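Long-range contacts in magnesium and cobalt efflux protein (Bordetella parapertussis, PDB 3JTF), which probably takes part in the transport of magnesium and cobalt ions and binds AMP through the pair of CBS domains described here: residues Met17-Ile22 and Arg40-Glu45; Asn50-Leu55 and Asp70-Val75; Val89-Phe94 and Asp119-Ile124. One frame throughout, in Å; residues are numbered along the deposited sequence.

Contact 1: residues Met17-Ile22 and Arg40-Glu45; sequences MDLLDI and RFPVYE. With AMP (adenosine monophosphate), chain F; SO4 (sulfate ion), chain H.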
loop_
_atom_site.group_PDB
_atom_site.type_symbol
_atom_site.label_atom_id
_atom_site.label_comp_id
_atom_site.label_asym_id
_atom_site.label_seq_id
_atom_site.Cartn_x
_atom_site.Cartn_y
_atom_site.Cartn_z
HETATM N N MSE B 17 8.901 12.275 -7.538
HETATM C CA MSE B 17 9.116 11.151 -6.647
HETATM C C MSE B 17 9.400 11.580 -5.223
HETATM O O MSE B 17 10.150 12.514 -5.000
HETATM C CB MSE B 17 10.263 10.290 -7.146
HETATM C CG MSE B 17 10.005 9.729 -8.494
HETATM SE SE MSE B 17 11.468 8.498 -9.034
HETATM C CE MSE B 17 12.903 9.635 -9.036
ATOM N N ASP B 18 8.764 10.912 -4.268
ATOM C CA ASP B 18 9.082 11.086 -2.875
ATOM C C ASP B 18 10.176 10.075 -2.560
ATOM O O ASP B 18 9.941 8.841 -2.591
ATOM C CB ASP B 18 7.857 10.845 -1.973
ATOM C CG ASP B 18 6.811 11.927 -2.109
ATOM O OD1 ASP B 18 7.192 13.105 -2.185
ATOM O OD2 ASP B 18 5.598 11.619 -2.163
ATOM N N LEU B 19 11.357 10.600 -2.260
ATOM C CA LEU B 19 12.561 9.797 -2.037
ATOM C C LEU B 19 13.030 9.968 -0.647
ATOM O O LEU B 19 12.724 10.977 -0.036
ATOM C CB LEU B 19 13.703 10.326 -2.889
ATOM C CG LEU B 19 13.490 10.405 -4.391
ATOM C CD1 LEU B 19 14.726 10.930 -5.110
ATOM C CD2 LEU B 19 13.170 9.053 -4.867
ATOM N N LEU B 20 13.837 9.031 -0.162
ATOM C CA LEU B 20 14.467 9.165 1.148
ATOM C C LEU B 20 15.994 9.133 1.004
ATOM O O LEU B 20 16.535 8.303 0.291
ATOM C CB LEU B 20 14.019 8.008 2.053
ATOM C CG LEU B 20 12.526 7.971 2.454
ATOM C CD1 LEU B 20 12.198 6.764 3.344
ATOM C CD2 LEU B 20 12.123 9.274 3.156
ATOM N N ASP B 21 16.673 10.020 1.726
ATOM C CA ASP B 21 18.123 10.074 1.758
ATOM C C ASP B 21 18.574 9.227 2.951
ATOM O O ASP B 21 18.297 9.589 4.109
ATOM C CB ASP B 21 18.545 11.511 1.948
ATOM C CG ASP B 21 20.036 11.693 2.158
ATOM O OD1 ASP B 21 20.819 10.742 2.282
ATOM O OD2 ASP B 21 20.396 12.869 2.221
ATOM N N ILE B 22 19.321 8.175 2.665
ATOM C CA ILE B 22 19.725 7.208 3.669
ATOM C C ILE B 22 20.596 7.877 4.774
ATOM O O ILE B 22 20.680 7.348 5.861
ATOM C CB ILE B 22 20.471 6.002 3.051
ATOM C CG1 ILE B 22 20.643 4.822 4.042
ATOM C CG2 ILE B 22 21.885 6.409 2.573
ATOM C CD1 ILE B 22 19.394 4.240 4.530
ATOM N N ARG B 40 5.854 3.189 0.201
ATOM C CA ARG B 40 7.147 2.756 -0.317
ATOM C C ARG B 40 7.948 3.936 -0.893
ATOM O O ARG B 40 7.389 4.794 -1.557
ATOM C CB ARG B 40 6.943 1.732 -1.417
ATOM C CG ARG B 40 6.170 0.466 -1.003
ATOM C CD ARG B 40 5.547 -0.177 -2.229
ATOM N NE ARG B 40 4.476 0.686 -2.713
ATOM C CZ ARG B 40 3.570 0.347 -3.609
ATOM N NH1 ARG B 40 2.652 1.225 -3.952
ATOM N NH2 ARG B 40 3.568 -0.871 -4.149
ATOM N N PHE B 41 9.251 3.950 -0.647
ATOM C CA PHE B 41 10.118 5.072 -1.017
ATOM C C PHE B 41 11.381 4.554 -1.637
ATOM O O PHE B 41 12.083 3.750 -1.019
ATOM C CB PHE B 41 10.443 5.912 0.212
ATOM C CG PHE B 41 9.230 6.417 0.909
ATOM C CD1 PHE B 41 8.563 5.613 1.831
ATOM C CD2 PHE B 41 8.717 7.663 0.602
ATOM C CE1 PHE B 41 7.418 6.037 2.437
ATOM C CE2 PHE B 41 7.586 8.126 1.216
ATOM C CZ PHE B 41 6.907 7.308 2.139
ATOM N N PRO B 42 11.678 4.987 -2.866
ATOM C CA PRO B 42 13.062 4.835 -3.298
ATOM C C PRO B 42 14.021 5.570 -2.370
ATOM O O PRO B 42 13.707 6.647 -1.900
ATOM C CB PRO B 42 13.087 5.451 -4.703
ATOM C CG PRO B 42 11.638 5.585 -5.106
ATOM C CD PRO B 42 10.910 5.814 -3.804
ATOM N N VAL B 43 15.162 4.944 -2.122
ATOM C CA VAL B 43 16.183 5.444 -1.225
ATOM C C VAL B 43 17.436 5.767 -1.986
ATOM O O VAL B 43 17.852 4.998 -2.873
ATOM C CB VAL B 43 16.476 4.401 -0.117
ATOM C CG1 VAL B 43 17.605 4.901 0.810
ATOM C CG2 VAL B 43 15.174 4.126 0.693
ATOM N N TYR B 44 18.010 6.942 -1.716
ATOM C CA TYR B 44 19.269 7.301 -2.339
ATOM C C TYR B 44 20.367 7.602 -1.334
ATOM O O TYR B 44 20.134 7.739 -0.159
ATOM C CB TYR B 44 19.099 8.476 -3.310
ATOM C CG TYR B 44 18.875 9.811 -2.646
ATOM C CD1 TYR B 44 19.945 10.627 -2.304
ATOM C CD2 TYR B 44 17.580 10.257 -2.364
ATOM C CE1 TYR B 44 19.738 11.887 -1.695
ATOM C CE2 TYR B 44 17.351 11.504 -1.790
ATOM C CZ TYR B 44 18.420 12.313 -1.456
ATOM O OH TYR B 44 18.186 13.545 -0.863
ATOM N N GLU B 45 21.578 7.718 -1.855
ATOM C CA GLU B 45 22.727 8.133 -1.063
ATOM C C GLU B 45 23.595 9.027 -1.896
ATOM O O GLU B 45 23.912 8.710 -3.061
ATOM C CB GLU B 45 23.499 6.922 -0.519
ATOM C CG GLU B 45 24.569 7.280 0.556
ATOM C CD GLU B 45 25.074 6.036 1.284
ATOM O OE1 GLU B 45 24.726 4.916 0.841
ATOM O OE2 GLU B 45 25.800 6.170 2.292
HETATM P P AMP F . 0.696 4.420 -2.635
HETATM O O1P AMP F . 1.911 3.620 -2.312
HETATM O O2P AMP F . -0.607 3.758 -2.330
HETATM O O3P AMP F . 0.772 5.813 -2.106
HETATM O "O5'" AMP F . 0.659 4.672 -4.208
HETATM C "C5'" AMP F . -0.359 5.534 -4.738
HETATM C "C4'" AMP F . 0.211 6.189 -5.959
HETATM O "O4'" AMP F . 1.198 7.204 -5.679
HETATM C "C3'" AMP F . 0.963 5.138 -6.781
HETATM O "O3'" AMP F . 0.065 4.313 -7.531
HETATM C "C2'" AMP F . 1.801 6.042 -7.610
HETATM O "O2'" AMP F . 0.808 6.717 -8.473
HETATM C "C1'" AMP F . 2.336 6.995 -6.531
HETATM N N9 AMP F . 3.496 6.658 -5.630
HETATM C C8 AMP F . 3.737 5.580 -4.826
HETATM N N7 AMP F . 4.905 5.729 -4.135
HETATM C C5 AMP F . 5.408 6.939 -4.475
HETATM C C6 AMP F . 6.580 7.749 -4.108
HETATM N N6 AMP F . 7.488 7.272 -3.251
HETATM N N1 AMP F . 6.749 8.945 -4.712
HETATM C C2 AMP F . 5.855 9.447 -5.566
HETATM N N3 AMP F . 4.737 8.789 -5.919
HETATM C C4 AMP F . 4.485 7.539 -5.427
HETATM S S SO4 H . 0.422 -0.847 -6.057
HETATM O O1 SO4 H . -0.027 -1.550 -4.865
HETATM O O2 SO4 H . -0.278 -1.270 -7.211
HETATM O O3 SO4 H . 0.255 0.602 -5.820
HETATM O O4 SO4 H . 1.840 -1.062 -6.213
HETATM O O HOH W 1 18.699 14.995 2.177
#
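Leu20 and Tyr44 carry the backbone pairing of two parallel strands, 20-21 and 40-44. Leu20 N donates to Pro42 O at 3.0 Å, and Leu20 O accepts from Tyr44 N at 2.8 Å, so Leu20 bonds to the residues before and after its register partner Val43. Ile22 N extends the ladder to Tyr44 O at 3.0 Å, while the CA-H of Val43 adds a second, weaker approach to Leu20 O.

The aromatic contact belongs to Tyr44. Its CG lies between the backbone N and the carbonyl carbon (chi1 73°), and the ring takes Asp21 CA over one face, 4.0 Å from the ring centroid and 14° off the normal, a CH-pi contact. Leu19 CB meets the same ring at its edge. Asp21 OD1 is bonded to Ser23 N, and OD2 accepts from a water that has only a weak link to Tyr44 OH.

The two strands and helix 26-35 between them form a beta-alpha-beta unit of the first CBS domain. Leu20 CG packs on Phe41 CB at 3.7 Å, and both side chains also touch Ile33 of that helix. Leu19 crosses Pro42 at about a right angle, CD2 lying 3.6 Å from Pro42 CB. Ile22 CG2 rests on the chain of Glu45, whose carboxylate is bonded outside the two segments, to Arg72.

The polar bonds to AMP lie at the N-terminal ends of the strands, at Asp18 just before strand 20-21 and at Arg40, the first residue of strand 40-44. Asp18 N donates to adenine N1 at 2.9 Å, and the amino N6 donates to Asp18 O, almost straight at 176°, and to Arg40 O; main-chain atoms thus read the adenine edge. Arg40 NH1 reaches phosphate O1P at 3.0 Å and also donates to a sulfate ion, probably from the crystallisation liquor, which NH2 bonds as well.

Contact 2: residues Asn50-Leu55 and Asp70-Val75; sequences NIIGIL and DIRSLV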
loop_
_atom_site.group_PDB
_atom_site.type_symbol
_atom_site.label_atom_id
_atom_site.label_comp_id
_atom_site.label_asym_id
_atom_site.label_seq_id
_atom_site.Cartn_x
_atom_site.Cartn_y
_atom_site.Cartn_z
ATOM N N ASN B 50 21.339 8.297 -7.327
ATOM C CA ASN B 50 22.087 7.135 -6.824
ATOM C C ASN B 50 21.173 6.296 -5.894
ATOM O O ASN B 50 21.337 6.259 -4.655
ATOM C CB ASN B 50 23.372 7.583 -6.137
ATOM C CG ASN B 50 24.284 6.419 -5.781
ATOM O OD1 ASN B 50 24.399 5.484 -6.540
ATOM N ND2 ASN B 50 24.899 6.463 -4.609
ATOM N N ILE B 51 20.210 5.640 -6.522
ATOM C CA ILE B 51 19.202 4.873 -5.853
ATOM C C ILE B 51 19.816 3.572 -5.352
ATOM O O ILE B 51 20.435 2.827 -6.126
ATOM C CB ILE B 51 18.045 4.506 -6.807
ATOM C CG1 ILE B 51 17.339 5.741 -7.312
ATOM C CG2 ILE B 51 16.985 3.568 -6.098
ATOM C CD1 ILE B 51 16.711 6.536 -6.277
ATOM N N ILE B 52 19.682 3.306 -4.062
ATOM C CA ILE B 52 20.298 2.117 -3.470
ATOM C C ILE B 52 19.228 1.096 -3.072
ATOM O O ILE B 52 19.548 0.067 -2.505
ATOM C CB ILE B 52 21.205 2.473 -2.270
ATOM C CG1 ILE B 52 20.435 3.244 -1.200
ATOM C CG2 ILE B 52 22.471 3.289 -2.734
ATOM C CD1 ILE B 52 21.076 3.155 0.186
ATOM N N GLY B 53 17.966 1.404 -3.356
ATOM C CA GLY B 53 16.885 0.507 -3.125
ATOM C C GLY B 53 15.561 1.160 -2.767
ATOM O O GLY B 53 15.375 2.346 -2.998
ATOM N N ILE B 54 14.653 0.353 -2.231
ATOM C CA ILE B 54 13.312 0.753 -1.851
ATOM C C ILE B 54 13.069 0.430 -0.387
ATOM O O ILE B 54 13.391 -0.656 0.074
ATOM C CB ILE B 54 12.236 -0.000 -2.641
ATOM C CG1 ILE B 54 12.530 0.049 -4.146
ATOM C CG2 ILE B 54 10.803 0.568 -2.277
ATOM C CD1 ILE B 54 12.424 1.437 -4.790
ATOM N N LEU B 55 12.529 1.392 0.352
ATOM C CA LEU B 55 12.179 1.167 1.749
ATOM C C LEU B 55 10.664 1.098 1.849
ATOM O O LEU B 55 9.967 1.986 1.362
ATOM C CB LEU B 55 12.687 2.297 2.650
ATOM C CG LEU B 55 12.347 2.165 4.158
ATOM C CD1 LEU B 55 13.143 0.977 4.774
ATOM C CD2 LEU B 55 12.722 3.450 4.849
ATOM N N ASP B 70 19.843 -1.558 11.789
ATOM C CA ASP B 70 20.485 -0.793 10.746
ATOM C C ASP B 70 19.477 -0.559 9.594
ATOM O O ASP B 70 19.040 -1.495 8.945
ATOM C CB ASP B 70 21.730 -1.531 10.298
ATOM C CG ASP B 70 22.283 -0.983 9.021
ATOM O OD1 ASP B 70 22.471 0.274 8.892
ATOM O OD2 ASP B 70 22.517 -1.843 8.144
ATOM N N ILE B 71 19.078 0.691 9.401
ATOM C CA ILE B 71 18.021 1.053 8.451
ATOM C C ILE B 71 18.448 0.612 7.042
ATOM O O ILE B 71 17.644 0.191 6.207
ATOM C CB ILE B 71 17.816 2.576 8.404
ATOM C CG1 ILE B 71 17.636 3.226 9.794
ATOM C CG2 ILE B 71 16.644 2.957 7.512
ATOM C CD1 ILE B 71 16.923 2.429 10.886
ATOM N N ARG B 72 19.748 0.707 6.791
ATOM C CA ARG B 72 20.299 0.253 5.536
ATOM C C ARG B 72 19.934 -1.220 5.244
ATOM O O ARG B 72 19.654 -1.589 4.111
ATOM C CB ARG B 72 21.805 0.538 5.526
ATOM C CG ARG B 72 22.435 0.472 4.216
ATOM C CD ARG B 72 23.945 0.682 4.350
ATOM N NE ARG B 72 24.332 2.054 4.599
ATOM C CZ ARG B 72 24.588 2.959 3.654
ATOM N NH1 ARG B 72 24.440 2.669 2.356
ATOM N NH2 ARG B 72 24.983 4.163 4.016
ATOM N N SER B 73 19.821 -2.048 6.270
ATOM C CA SER B 73 19.468 -3.459 6.031
ATOM C C SER B 73 17.988 -3.653 5.681
ATOM O O SER B 73 17.614 -4.700 5.138
ATOM C CB SER B 73 19.872 -4.347 7.209
ATOM O OG SER B 73 19.247 -3.917 8.387
ATOM N N LEU B 74 17.161 -2.641 5.915
ATOM C CA LEU B 74 15.746 -2.714 5.520
ATOM C C LEU B 74 15.510 -2.370 4.052
ATOM O O LEU B 74 14.428 -2.584 3.537
ATOM C CB LEU B 74 14.916 -1.771 6.395
ATOM C CG LEU B 74 14.933 -2.001 7.920
ATOM C CD1 LEU B 74 14.068 -0.952 8.636
ATOM C CD2 LEU B 74 14.414 -3.355 8.248
ATOM N N VAL B 75 16.505 -1.763 3.394
ATOM C CA VAL B 75 16.352 -1.243 2.038
ATOM C C VAL B 75 16.473 -2.430 1.067
ATOM O O VAL B 75 17.480 -3.104 1.052
ATOM C CB VAL B 75 17.380 -0.142 1.745
ATOM C CG1 VAL B 75 17.220 0.392 0.307
ATOM C CG2 VAL B 75 17.227 1.016 2.765
HETATM O O HOH W 2 19.327 -2.400 -1.815
#
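Strand 51-56, an outer strand of the three-stranded sheet, meets segment 70-75, which carries the short, weakly bonded helix 71-74, chiefly through Gly53 and Val75. Val75 CG1, anti to the backbone N (chi1 179°), presses on the main chain of Gly53, lying 3.5 Å from its CA, closer than carbons usually pack. The same methyl comes within 3.7 Å of Ile52 O. Gly53 has no side chain to stand in the way, and its backbone angles, phi 148° and psi -164°, belong to a region seldom entered by other residues.

Two residues further along the strand, Leu55 crosses Leu74 obliquely, with CD1 3.7 Å from Leu74 CB. Leu55 also touches Val43 on the neighbouring strand 40-44, and Leu74 packs on Leu60 and Arg62. The contact thus joins strand 51-56 of the three-stranded sheet to the helical turn at 71-74 and the residues that follow it: just past Val75, Arg76 is bonded through its backbone to Ile54. The CB of Ile54 points away from segment 70-75, and its side chain reaches Leu101 and Ile103 of strand 101-105.

At the polar margin Arg72 crosses Ile52 at about a right angle, NH1 lying 4.0 Å from Ile52 CD1. The chain of Arg72 bends at chi3, and its NH1 makes a salt bridge with Glu45. A water donates to Ile52 O at 2.6 Å and has only a weak link to Val75 O. Asp70, at the N-cap position, starts the helical turn: its O accepts from Ser73 N at 2.8 Å, and OD1 accepts a weak capping bond from Arg72 N.

Contact 3: residues Val89-Phe94 and Asp119-Ile124; sequences VLLREF and DVLEQI. With AMP (adenosine monophosphate), chain F.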
loop_
_atom_site.group_PDB
_atom_site.type_symbol
_atom_site.label_atom_id
_atom_site.label_comp_id
_atom_site.label_asym_id
_atom_site.label_seq_id
_atom_site.Cartn_x
_atom_site.Cartn_y
_atom_site.Cartn_z
ATOM N N VAL B 89 2.371 -6.667 -20.155
ATOM C CA VAL B 89 3.458 -7.543 -19.677
ATOM C C VAL B 89 3.837 -7.158 -18.252
ATOM O O VAL B 89 3.957 -8.020 -17.401
ATOM C CB VAL B 89 4.680 -7.471 -20.573
ATOM C CG1 VAL B 89 5.830 -8.319 -20.000
ATOM C CG2 VAL B 89 4.308 -7.959 -22.017
ATOM N N LEU B 90 3.923 -5.865 -17.989
ATOM C CA LEU B 90 4.299 -5.362 -16.660
ATOM C C LEU B 90 3.266 -5.750 -15.597
ATOM O O LEU B 90 3.611 -6.032 -14.430
ATOM C CB LEU B 90 4.477 -3.835 -16.696
ATOM C CG LEU B 90 4.869 -3.160 -15.385
ATOM C CD1 LEU B 90 6.184 -3.841 -14.768
ATOM C CD2 LEU B 90 5.051 -1.641 -15.567
ATOM N N LEU B 91 1.991 -5.711 -15.986
ATOM C CA LEU B 91 0.931 -6.162 -15.095
ATOM C C LEU B 91 1.156 -7.623 -14.626
ATOM O O LEU B 91 1.041 -7.914 -13.453
ATOM C CB LEU B 91 -0.430 -6.048 -15.759
ATOM C CG LEU B 91 -1.571 -6.469 -14.821
ATOM C CD1 LEU B 91 -1.512 -5.794 -13.444
ATOM C CD2 LEU B 91 -2.939 -6.186 -15.532
ATOM N N ARG B 92 1.450 -8.504 -15.567
ATOM C CA ARG B 92 1.714 -9.893 -15.275
ATOM C C ARG B 92 2.930 -10.031 -14.373
ATOM O O ARG B 92 2.946 -10.871 -13.491
ATOM C CB ARG B 92 1.946 -10.675 -16.578
ATOM C CG ARG B 92 0.703 -10.747 -17.488
ATOM C CD ARG B 92 0.867 -11.705 -18.651
ATOM N NE ARG B 92 0.725 -13.094 -18.204
ATOM C CZ ARG B 92 0.803 -14.178 -18.990
ATOM N NH1 ARG B 92 1.093 -14.055 -20.284
ATOM N NH2 ARG B 92 0.639 -15.397 -18.462
ATOM N N GLU B 93 3.951 -9.232 -14.637
ATOM C CA GLU B 93 5.181 -9.224 -13.834
ATOM C C GLU B 93 4.923 -8.826 -12.381
ATOM O O GLU B 93 5.286 -9.558 -11.421
ATOM C CB GLU B 93 6.224 -8.299 -14.457
ATOM C CG GLU B 93 7.515 -8.114 -13.610
ATOM C CD GLU B 93 8.551 -7.214 -14.286
ATOM O OE1 GLU B 93 8.233 -6.606 -15.329
ATOM O OE2 GLU B 93 9.703 -7.137 -13.789
ATOM N N PHE B 94 4.264 -7.697 -12.225
ATOM C CA PHE B 94 3.875 -7.205 -10.912
ATOM C C PHE B 94 2.948 -8.192 -10.171
ATOM O O PHE B 94 3.143 -8.429 -8.980
ATOM C CB PHE B 94 3.109 -5.886 -11.062
ATOM C CG PHE B 94 3.958 -4.635 -11.121
ATOM C CD1 PHE B 94 5.132 -4.499 -10.416
ATOM C CD2 PHE B 94 3.488 -3.523 -11.838
ATOM C CE1 PHE B 94 5.865 -3.307 -10.461
ATOM C CE2 PHE B 94 4.202 -2.332 -11.884
ATOM C CZ PHE B 94 5.403 -2.215 -11.188
ATOM N N ASP B 119 -1.020 2.070 -10.863
ATOM C CA ASP B 119 -0.944 2.916 -12.065
ATOM C C ASP B 119 -1.219 2.091 -13.334
ATOM O O ASP B 119 -1.886 2.538 -14.241
ATOM C CB ASP B 119 0.430 3.582 -12.238
ATOM C CG ASP B 119 0.805 4.519 -11.086
ATOM O OD1 ASP B 119 -0.074 5.260 -10.608
ATOM O OD2 ASP B 119 1.990 4.465 -10.659
ATOM N N VAL B 120 -0.639 0.901 -13.414
ATOM C CA VAL B 120 -0.833 0.050 -14.581
ATOM C C VAL B 120 -2.325 -0.337 -14.708
ATOM O O VAL B 120 -2.904 -0.226 -15.779
ATOM C CB VAL B 120 0.064 -1.209 -14.469
ATOM C CG1 VAL B 120 -0.192 -2.183 -15.624
ATOM C CG2 VAL B 120 1.573 -0.806 -14.389
ATOM N N LEU B 121 -2.929 -0.775 -13.603
ATOM C CA LEU B 121 -4.315 -1.251 -13.593
ATOM C C LEU B 121 -5.251 -0.125 -13.989
ATOM O O LEU B 121 -6.119 -0.309 -14.815
ATOM C CB LEU B 121 -4.698 -1.772 -12.217
ATOM C CG LEU B 121 -4.179 -3.154 -11.856
ATOM C CD1 LEU B 121 -4.387 -3.383 -10.332
ATOM C CD2 LEU B 121 -4.886 -4.178 -12.698
ATOM N N GLU B 122 -5.020 1.056 -13.433
ATOM C CA GLU B 122 -5.849 2.211 -13.749
ATOM C C GLU B 122 -5.811 2.580 -15.229
ATOM O O GLU B 122 -6.837 2.842 -15.816
ATOM C CB GLU B 122 -5.408 3.401 -12.918
ATOM C CG GLU B 122 -5.800 3.239 -11.475
ATOM C CD GLU B 122 -5.669 4.505 -10.688
ATOM O OE1 GLU B 122 -4.648 5.205 -10.881
ATOM O OE2 GLU B 122 -6.594 4.793 -9.879
ATOM N N GLN B 123 -4.623 2.583 -15.828
ATOM C CA GLN B 123 -4.524 2.947 -17.224
ATOM C C GLN B 123 -5.172 1.909 -18.103
ATOM O O GLN B 123 -5.899 2.284 -19.031
ATOM C CB GLN B 123 -3.085 3.116 -17.646
ATOM C CG GLN B 123 -2.917 3.410 -19.104
ATOM C CD GLN B 123 -3.480 4.762 -19.468
ATOM O OE1 GLN B 123 -3.295 5.727 -18.743
ATOM N NE2 GLN B 123 -4.186 4.827 -20.570
ATOM N N ILE B 124 -4.901 0.622 -17.832
ATOM C CA ILE B 124 -5.510 -0.470 -18.581
ATOM C C ILE B 124 -7.045 -0.376 -18.517
ATOM O O ILE B 124 -7.691 -0.454 -19.546
ATOM C CB ILE B 124 -5.022 -1.889 -18.146
ATOM C CG1 ILE B 124 -3.525 -2.068 -18.442
ATOM C CG2 ILE B 124 -5.870 -3.009 -18.846
ATOM C CD1 ILE B 124 -2.906 -3.395 -17.943
HETATM P P AMP F . 0.696 4.420 -2.635
HETATM O O1P AMP F . 1.911 3.620 -2.312
HETATM O O2P AMP F . -0.607 3.758 -2.330
HETATM O O3P AMP F . 0.772 5.813 -2.106
HETATM O "O5'" AMP F . 0.659 4.672 -4.208
HETATM C "C5'" AMP F . -0.359 5.534 -4.738
HETATM C "C4'" AMP F . 0.211 6.189 -5.959
HETATM O "O4'" AMP F . 1.198 7.204 -5.679
HETATM C "C3'" AMP F . 0.963 5.138 -6.781
HETATM O "O3'" AMP F . 0.065 4.313 -7.531
HETATM C "C2'" AMP F . 1.801 6.042 -7.610
HETATM O "O2'" AMP F . 0.808 6.717 -8.473
HETATM C "C1'" AMP F . 2.336 6.995 -6.531
HETATM N N9 AMP F . 3.496 6.658 -5.630
HETATM C C8 AMP F . 3.737 5.580 -4.826
HETATM N N7 AMP F . 4.905 5.729 -4.135
HETATM C C5 AMP F . 5.408 6.939 -4.475
HETATM C C6 AMP F . 6.580 7.749 -4.108
HETATM N N6 AMP F . 7.488 7.272 -3.251
HETATM N N1 AMP F . 6.749 8.945 -4.712
HETATM C C2 AMP F . 5.855 9.447 -5.566
HETATM N N3 AMP F . 4.737 8.789 -5.919
HETATM C C4 AMP F . 4.485 7.539 -5.427
#
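Asp119 OD1 accepts from both ribose hydroxyls of AMP, 2.7 Å from O2' and 3.2 Å from O3'. The other carboxylate oxygen, OD2, accepts from the backbone N of Thr116, itself an AMP-binding residue, a bond that would help fix the rotation of the carboxylate. Asp119 thus ties the nucleotide to the start of helix 117-126, while the following turns of this helix pack against helix 87-96.

That packing is wholly apolar and centres on Val120 and Leu91. The two isopropyl methyls of Val120 divide the work: CG1 lies over Leu91 CB at 3.9 Å, and CG2 sits 3.8 Å from Leu90 CD2. CG2 also meets the edge of the Phe94 ring, in its plane and 3.9 Å from CE2. Leu90 CD1 lies over one face of this ring, toward its rim, so the phenyl group is bordered from both helices.

In the second CBS domain these are the two helices of the alpha/beta unit, one before strand 101-105 and the other after strand 111-116. Their short segments approach to 10.0 Å between axes and run roughly antiparallel, with 141° between their directions.

Chi1 of Leu91 (-178°) sets CG anti to the backbone N, and from there the two methyls reach across to the other helix. CD1 approaches Leu121 CD2 at 3.8 Å, the side chains crossing at about a right angle; CD2 meets Ile124 CD1 and also borders Leu121. The second subunit continues the apolar layer here: its Val125 touches both Leu91 and Ile124, and Leu121 packs on Leu121 of that subunit.

Along the chain the three contacts follow in series. Contacts 1 and 2, with centres 8 Å apart, share the three-stranded sheet, since strands 40-44 and 51-56 are neighbours in it. The pairing of Val43 N with Gly53 O joins them directly, as does the bridge from Glu45 to Arg72. Contact 3 lies on the opposite side of the chain's centre, its own centre about 23 Å from that of contact 1 and 25 Å from that of contact 2, in the second CBS domain and at the dimer interface. AMP spans the division: contact 1 binds its base and phosphate, contact 3 its ribose, so one nucleotide bridges both CBS domains.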